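Local structure of outer membrane protein (Bartonella henselae, 2FI9) at residues His11-Asp19 against Ile37-Tyr45; Gln68-Val78 against Ala119-Val127. The protein is of unknown function but belongs to the DUF498/DUF598 family and folds as a small alpha/beta protein. One frame throughout, in Å; residues are numbered along the deposited sequence.

How the contacts relate
Contact 2 lies near the centre of the chain and is largely buried: segments 68-78 and 119-127 run as parallel neighbours in the five-stranded mixed sheet, bound by regular backbone hydrogen bonds with aliphatic side chains on both faces. Contact 1 is only partly buried. There the N-terminal segment 11-19 wraps over the 37-45 hairpin at the margin of the same sheet, joined mostly by side-chain packing and a single backbone bond. The two meet where strand 36-40 pairs antiparallel with strand 120-124: Cys39 N lies 2.8 Å from Ala122 O, probably hydrogen-bonded. Aromatic and charged groups take part in contact 1, whereas contact 2 is almost wholly aliphatic.

Contact 1: His11-Asp19 against Ile37-Tyr45; sequences HFPGRAPID and IICIPSGIY
The carbonyl of Phe12 takes the one hydrogen bond between the segments, from Ile44 N to Phe12 O at 3.0 Å, with the N-H well aimed at 157°. Close by, Ile44 O receives a CA-H contact from His11 CA at 3.1 Å; it has no conventional partner, although the contact buries it. With CG anti to the backbone N (chi1 -153°), the His11 imidazole reaches across Ile44 O to Tyr45. Its NE2 lies 3.4 Å from Tyr45 CE1, the ring planes inclined at 53°. Tyr45 OH is tied to Ser42 OG at 2.7 Å, and the serine hydroxyl also bonds Glu65. At the 40-43 turn, Arg15 is bent at its third torsion, and one face of its guanidinium is covered by Pro41 CG, which sits over the centre of the group, 4.0 Å from Arg15 CZ; Arg15 NH1 bonds the carbonyl of Val120. On the apolar side Ile44 CD1 meets Phe12 CD2, and Ile18 CD1 reaches tip to tip with Ile37 CD1 at 4.0 Å and touches Cys39 SG. Phe26 and Phe28 of strand 25-28 pack beside these isoleucines. The chemistry implies that the N-terminal segment is held to the hairpin chiefly by apolar and aromatic packing, its backbone pairing being slight.

Contact 2: Gln68-Val78 against Ala119-Val127; sequences QIEVLLIGTGV and AVAALLFAV
Val71 and Val120 stand side by side and point the same way, Val71 CG1 resting 3.8 Å from Val120 CG2. Leu73, the next residue of its strand on this face, slants over the same methyl: with CG anti to its carbonyl carbon (chi1 -52°), its CD1 also comes within 3.8 Å of Val120 CG2. Helix 103-115 packs here, against Leu73, Val120, Ala122 and Leu124. On the other face the small Ala121 CB is flanked by Ile69 CG2 and by Leu72 CD1, each at 3.7 Å, and Ile40 of strand 36-40 adjoins it. Beneath these side chains the backbones interlock: Leu73 N bonds Ala121 O almost straight (173°), and Gly75 N bonds Leu123 O at 2.8 Å. At the start Ala119 O accepts from both Glu70 N and Val71 N. Beyond the strands Phe125 turns its ring edge to Gly77 CA, and Val127 CG1 presses on the same CA at a tight 3.3 Å; the backbone turn at Gly77 by itself calls for glycine. The strands run parallel, 19° apart in direction. Helix 85-93 leads from 71-75 to its other neighbour, 97-101, and helix 103-115 back to 120-124: successive beta-alpha-beta connections forming the parallel part of a mixed alpha/beta sheet.

Contact 1: His11-Asp19 against Ile37-Tyr45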
# COMPACT_ATOMS: atom_id res chain seq x y z
N HIS A 11 -13.30 0.99 2.46
CA HIS A 11 -13.53 -0.19 1.55
C HIS A 11 -14.37 0.14 0.29
O HIS A 11 -15.29 0.99 0.31
CB HIS A 11 -14.12 -1.38 2.31
CG HIS A 11 -13.80 -2.73 1.71
ND1 HIS A 11 -13.87 -3.90 2.44
CD2 HIS A 11 -13.41 -3.08 0.46
CE1 HIS A 11 -13.55 -4.92 1.66
NE2 HIS A 11 -13.26 -4.45 0.45
N PHE A 12 -14.06 -0.60 -0.77
CA PHE A 12 -14.25 -0.19 -2.14
C PHE A 12 -13.68 -1.36 -2.93
O PHE A 12 -12.60 -1.84 -2.60
CB PHE A 12 -13.40 1.06 -2.35
CG PHE A 12 -13.60 1.72 -3.65
CD1 PHE A 12 -14.81 2.34 -3.94
CD2 PHE A 12 -12.57 1.76 -4.58
CE1 PHE A 12 -15.00 2.97 -5.16
CE2 PHE A 12 -12.76 2.38 -5.79
CZ PHE A 12 -13.97 2.98 -6.09
N PRO A 13 -14.41 -1.85 -3.97
CA PRO A 13 -14.07 -3.13 -4.58
C PRO A 13 -13.03 -3.09 -5.72
O PRO A 13 -12.99 -4.01 -6.54
CB PRO A 13 -15.43 -3.59 -5.14
CG PRO A 13 -16.08 -2.32 -5.55
CD PRO A 13 -15.59 -1.24 -4.61
N GLY A 14 -12.23 -2.04 -5.78
CA GLY A 14 -11.14 -1.95 -6.75
C GLY A 14 -10.18 -0.86 -6.32
O GLY A 14 -10.38 -0.24 -5.27
N ARG A 15 -9.15 -0.60 -7.11
CA ARG A 15 -8.24 0.51 -6.83
C ARG A 15 -8.85 1.84 -7.27
O ARG A 15 -9.62 1.87 -8.22
CB ARG A 15 -6.92 0.30 -7.56
CG ARG A 15 -6.08 -0.81 -6.96
CD ARG A 15 -5.01 -1.28 -7.91
NE ARG A 15 -5.59 -1.91 -9.11
CZ ARG A 15 -4.87 -2.35 -10.13
NH1 ARG A 15 -3.54 -2.24 -10.11
NH2 ARG A 15 -5.48 -2.91 -11.17
N ALA A 16 -8.49 2.92 -6.59
CA ALA A 16 -8.91 4.27 -6.96
C ALA A 16 -7.76 5.21 -6.61
O ALA A 16 -6.97 4.89 -5.74
CB ALA A 16 -10.15 4.68 -6.17
N PRO A 17 -7.66 6.37 -7.28
CA PRO A 17 -6.63 7.30 -6.77
C PRO A 17 -6.89 7.64 -5.30
O PRO A 17 -8.06 7.70 -4.87
CB PRO A 17 -6.81 8.55 -7.63
CG PRO A 17 -7.63 8.13 -8.81
CD PRO A 17 -8.37 6.88 -8.46
N ILE A 18 -5.82 7.82 -4.54
CA ILE A 18 -5.93 8.27 -3.16
C ILE A 18 -5.86 9.80 -3.19
O ILE A 18 -4.81 10.37 -3.52
CB ILE A 18 -4.80 7.66 -2.27
CG1 ILE A 18 -4.81 6.13 -2.31
CG2 ILE A 18 -4.89 8.18 -0.82
CD1 ILE A 18 -6.16 5.47 -2.14
N ASP A 19 -6.98 10.44 -2.86
CA ASP A 19 -7.13 11.89 -3.00
C ASP A 19 -6.51 12.71 -1.87
O ASP A 19 -6.29 13.91 -2.03
CB ASP A 19 -8.61 12.25 -3.18
CG ASP A 19 -9.21 11.58 -4.40
OD1 ASP A 19 -8.50 11.45 -5.42
OD2 ASP A 19 -10.37 11.15 -4.34
N ILE A 37 -4.17 1.51 5.11
CA ILE A 37 -4.90 0.81 4.04
C ILE A 37 -3.96 0.03 3.14
O ILE A 37 -2.77 0.35 3.02
CB ILE A 37 -5.78 1.78 3.17
CG1 ILE A 37 -4.93 2.89 2.54
CG2 ILE A 37 -6.91 2.34 3.99
CD1 ILE A 37 -5.66 3.67 1.44
N ILE A 38 -4.51 -1.00 2.54
CA ILE A 38 -3.85 -1.70 1.46
C ILE A 38 -4.74 -1.57 0.20
O ILE A 38 -5.95 -1.67 0.29
CB ILE A 38 -3.55 -3.16 1.86
CG1 ILE A 38 -2.43 -3.72 1.01
CG2 ILE A 38 -4.80 -4.04 1.80
CD1 ILE A 38 -1.82 -4.96 1.63
N CYS A 39 -4.12 -1.29 -0.94
CA CYS A 39 -4.83 -1.03 -2.18
C CYS A 39 -4.35 -2.05 -3.17
O CYS A 39 -3.19 -2.03 -3.59
CB CYS A 39 -4.48 0.37 -2.70
SG CYS A 39 -4.73 1.69 -1.51
N ILE A 40 -5.22 -2.97 -3.54
CA ILE A 40 -4.85 -4.08 -4.41
C ILE A 40 -5.94 -4.24 -5.48
O ILE A 40 -6.99 -3.60 -5.39
CB ILE A 40 -4.61 -5.37 -3.58
CG1 ILE A 40 -5.83 -5.66 -2.69
CG2 ILE A 40 -3.37 -5.19 -2.72
CD1 ILE A 40 -5.71 -6.95 -1.87
N PRO A 41 -5.68 -5.02 -6.55
CA PRO A 41 -6.73 -5.11 -7.59
C PRO A 41 -8.15 -5.43 -7.09
O PRO A 41 -9.12 -4.95 -7.70
CB PRO A 41 -6.20 -6.21 -8.51
CG PRO A 41 -4.73 -6.01 -8.43
CD PRO A 41 -4.47 -5.76 -6.94
N SER A 42 -8.27 -6.21 -6.01
CA SER A 42 -9.61 -6.59 -5.49
C SER A 42 -10.26 -5.51 -4.61
O SER A 42 -11.42 -5.64 -4.22
CB SER A 42 -9.54 -7.90 -4.70
OG SER A 42 -8.82 -7.72 -3.49
N GLY A 43 -9.51 -4.46 -4.28
CA GLY A 43 -10.08 -3.33 -3.57
C GLY A 43 -9.16 -2.62 -2.62
O GLY A 43 -7.95 -2.88 -2.59
N ILE A 44 -9.74 -1.72 -1.84
CA ILE A 44 -9.03 -1.01 -0.79
C ILE A 44 -9.56 -1.53 0.53
O ILE A 44 -10.77 -1.46 0.78
CB ILE A 44 -9.29 0.52 -0.89
CG1 ILE A 44 -8.90 1.02 -2.29
CG2 ILE A 44 -8.52 1.28 0.21
CD1 ILE A 44 -9.20 2.49 -2.57
N TYR A 45 -8.66 -2.05 1.37
CA TYR A 45 -9.04 -2.66 2.65
C TYR A 45 -8.33 -1.95 3.79
O TYR A 45 -7.17 -1.55 3.66
CB TYR A 45 -8.58 -4.12 2.69
CG TYR A 45 -9.11 -5.00 1.58
CD1 TYR A 45 -10.19 -5.86 1.81
CD2 TYR A 45 -8.52 -5.00 0.32
CE1 TYR A 45 -10.68 -6.68 0.80
CE2 TYR A 45 -9.00 -5.81 -0.70
CZ TYR A 45 -10.07 -6.66 -0.44
OH TYR A 45 -10.57 -7.47 -1.44

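Contact 2: Gln68-Val78 against Ala119-Val127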
# COMPACT_ATOMS: atom_id res chain seq x y z
N GLN A 68 -1.78 -10.76 -9.98
CA GLN A 68 -2.27 -9.50 -10.57
C GLN A 68 -1.50 -8.27 -10.11
O GLN A 68 -1.91 -7.14 -10.39
CB GLN A 68 -3.77 -9.30 -10.28
CG GLN A 68 -4.72 -10.13 -11.15
CD GLN A 68 -5.15 -11.44 -10.49
OE1 GLN A 68 -5.81 -12.28 -11.13
NE2 GLN A 68 -4.79 -11.63 -9.22
N ILE A 69 -0.40 -8.48 -9.41
CA ILE A 69 0.42 -7.39 -8.87
C ILE A 69 1.85 -7.57 -9.33
O ILE A 69 2.48 -8.59 -9.04
CB ILE A 69 0.37 -7.37 -7.30
CG1 ILE A 69 -1.08 -7.14 -6.84
CG2 ILE A 69 1.30 -6.29 -6.74
CD1 ILE A 69 -1.32 -7.45 -5.37
N GLU A 70 2.38 -6.58 -10.06
CA GLU A 70 3.81 -6.56 -10.44
C GLU A 70 4.64 -5.71 -9.51
O GLU A 70 5.84 -5.98 -9.30
CB GLU A 70 4.01 -6.03 -11.85
CG GLU A 70 3.42 -6.90 -12.95
CD GLU A 70 4.19 -6.78 -14.25
OE1 GLU A 70 5.44 -6.95 -14.22
OE2 GLU A 70 3.55 -6.52 -15.30
N VAL A 71 4.04 -4.66 -8.97
CA VAL A 71 4.79 -3.71 -8.12
C VAL A 71 3.99 -3.32 -6.88
O VAL A 71 2.79 -3.02 -6.96
CB VAL A 71 5.31 -2.46 -8.92
CG1 VAL A 71 4.20 -1.73 -9.61
CG2 VAL A 71 6.10 -1.48 -8.01
N LEU A 72 4.66 -3.39 -5.72
CA LEU A 72 4.09 -2.95 -4.47
C LEU A 72 4.84 -1.73 -3.92
O LEU A 72 6.07 -1.78 -3.69
CB LEU A 72 4.10 -4.08 -3.44
CG LEU A 72 3.59 -3.67 -2.05
CD1 LEU A 72 2.10 -3.30 -2.07
CD2 LEU A 72 3.87 -4.78 -1.06
N LEU A 73 4.11 -0.64 -3.70
CA LEU A 73 4.68 0.54 -3.06
C LEU A 73 4.32 0.43 -1.59
O LEU A 73 3.19 0.08 -1.25
CB LEU A 73 4.10 1.82 -3.65
CG LEU A 73 4.19 1.89 -5.18
CD1 LEU A 73 3.38 3.05 -5.73
CD2 LEU A 73 5.66 1.99 -5.61
N ILE A 74 5.30 0.68 -0.72
CA ILE A 74 5.08 0.63 0.70
C ILE A 74 5.35 1.99 1.32
O ILE A 74 6.49 2.50 1.31
CB ILE A 74 5.95 -0.47 1.35
CG1 ILE A 74 5.61 -1.82 0.70
CG2 ILE A 74 5.69 -0.53 2.86
CD1 ILE A 74 6.65 -2.89 0.91
N GLY A 75 4.28 2.59 1.83
CA GLY A 75 4.36 3.90 2.49
C GLY A 75 4.59 3.64 3.96
O GLY A 75 3.69 3.10 4.63
N THR A 76 5.79 4.00 4.44
CA THR A 76 6.22 3.69 5.81
C THR A 76 6.11 4.86 6.78
O THR A 76 6.96 5.03 7.69
CB THR A 76 7.68 3.15 5.84
OG1 THR A 76 8.57 4.10 5.24
CG2 THR A 76 7.79 1.82 5.11
N GLY A 77 5.09 5.69 6.58
CA GLY A 77 4.82 6.82 7.46
C GLY A 77 5.59 8.08 7.05
O GLY A 77 5.74 8.35 5.86
N VAL A 78 6.05 8.85 8.04
CA VAL A 78 6.70 10.12 7.75
C VAL A 78 8.13 9.96 7.26
O VAL A 78 8.66 10.84 6.59
CB VAL A 78 6.65 11.15 8.94
CG1 VAL A 78 5.24 11.57 9.20
CG2 VAL A 78 7.31 10.59 10.21
N ALA A 119 0.16 -2.71 -13.11
CA ALA A 119 -0.31 -3.65 -12.08
C ALA A 119 0.32 -3.27 -10.72
O ALA A 119 1.20 -3.96 -10.21
CB ALA A 119 0.03 -5.11 -12.47
N VAL A 120 -0.15 -2.16 -10.15
CA VAL A 120 0.43 -1.58 -8.94
C VAL A 120 -0.48 -1.78 -7.73
O VAL A 120 -1.73 -1.74 -7.84
CB VAL A 120 0.73 -0.05 -9.15
CG1 VAL A 120 -0.54 0.73 -9.35
CG2 VAL A 120 1.59 0.54 -7.99
N ALA A 121 0.16 -2.02 -6.59
CA ALA A 121 -0.50 -2.15 -5.31
C ALA A 121 0.20 -1.20 -4.36
O ALA A 121 1.34 -0.82 -4.59
CB ALA A 121 -0.40 -3.61 -4.79
N ALA A 122 -0.48 -0.83 -3.28
CA ALA A 122 0.13 0.01 -2.25
C ALA A 122 -0.28 -0.46 -0.86
O ALA A 122 -1.43 -0.83 -0.63
CB ALA A 122 -0.26 1.46 -2.45
N LEU A 123 0.68 -0.44 0.08
CA LEU A 123 0.39 -0.62 1.48
C LEU A 123 0.73 0.70 2.11
O LEU A 123 1.86 1.15 2.02
CB LEU A 123 1.28 -1.72 2.06
CG LEU A 123 1.18 -1.97 3.57
CD1 LEU A 123 -0.23 -2.21 4.02
CD2 LEU A 123 2.07 -3.16 3.99
N LEU A 124 -0.24 1.34 2.76
CA LEU A 124 -0.02 2.71 3.21
C LEU A 124 -0.26 2.88 4.70
O LEU A 124 -1.40 2.78 5.15
CB LEU A 124 -0.92 3.67 2.40
CG LEU A 124 -0.83 3.58 0.87
CD1 LEU A 124 -1.96 4.30 0.18
CD2 LEU A 124 0.50 4.12 0.34
N PHE A 125 0.80 3.15 5.46
CA PHE A 125 0.66 3.49 6.87
C PHE A 125 0.11 4.89 6.98
O PHE A 125 0.67 5.82 6.44
CB PHE A 125 1.98 3.40 7.59
CG PHE A 125 1.89 3.68 9.07
CD1 PHE A 125 1.32 2.75 9.93
CD2 PHE A 125 2.42 4.85 9.60
CE1 PHE A 125 1.26 2.99 11.30
CE2 PHE A 125 2.38 5.09 10.99
CZ PHE A 125 1.80 4.17 11.83
N ALA A 126 -1.00 5.02 7.70
CA ALA A 126 -1.68 6.31 7.84
C ALA A 126 -0.88 7.20 8.76
O ALA A 126 -0.58 6.82 9.88
CB ALA A 126 -3.05 6.11 8.40
N VAL A 127 -0.55 8.39 8.28
CA VAL A 127 0.21 9.37 9.05
C VAL A 127 -0.70 10.49 9.56
O VAL A 127 -1.78 10.73 9.01
CB VAL A 127 1.36 10.03 8.21
CG1 VAL A 127 2.47 9.04 7.92
CG2 VAL A 127 0.84 10.62 6.92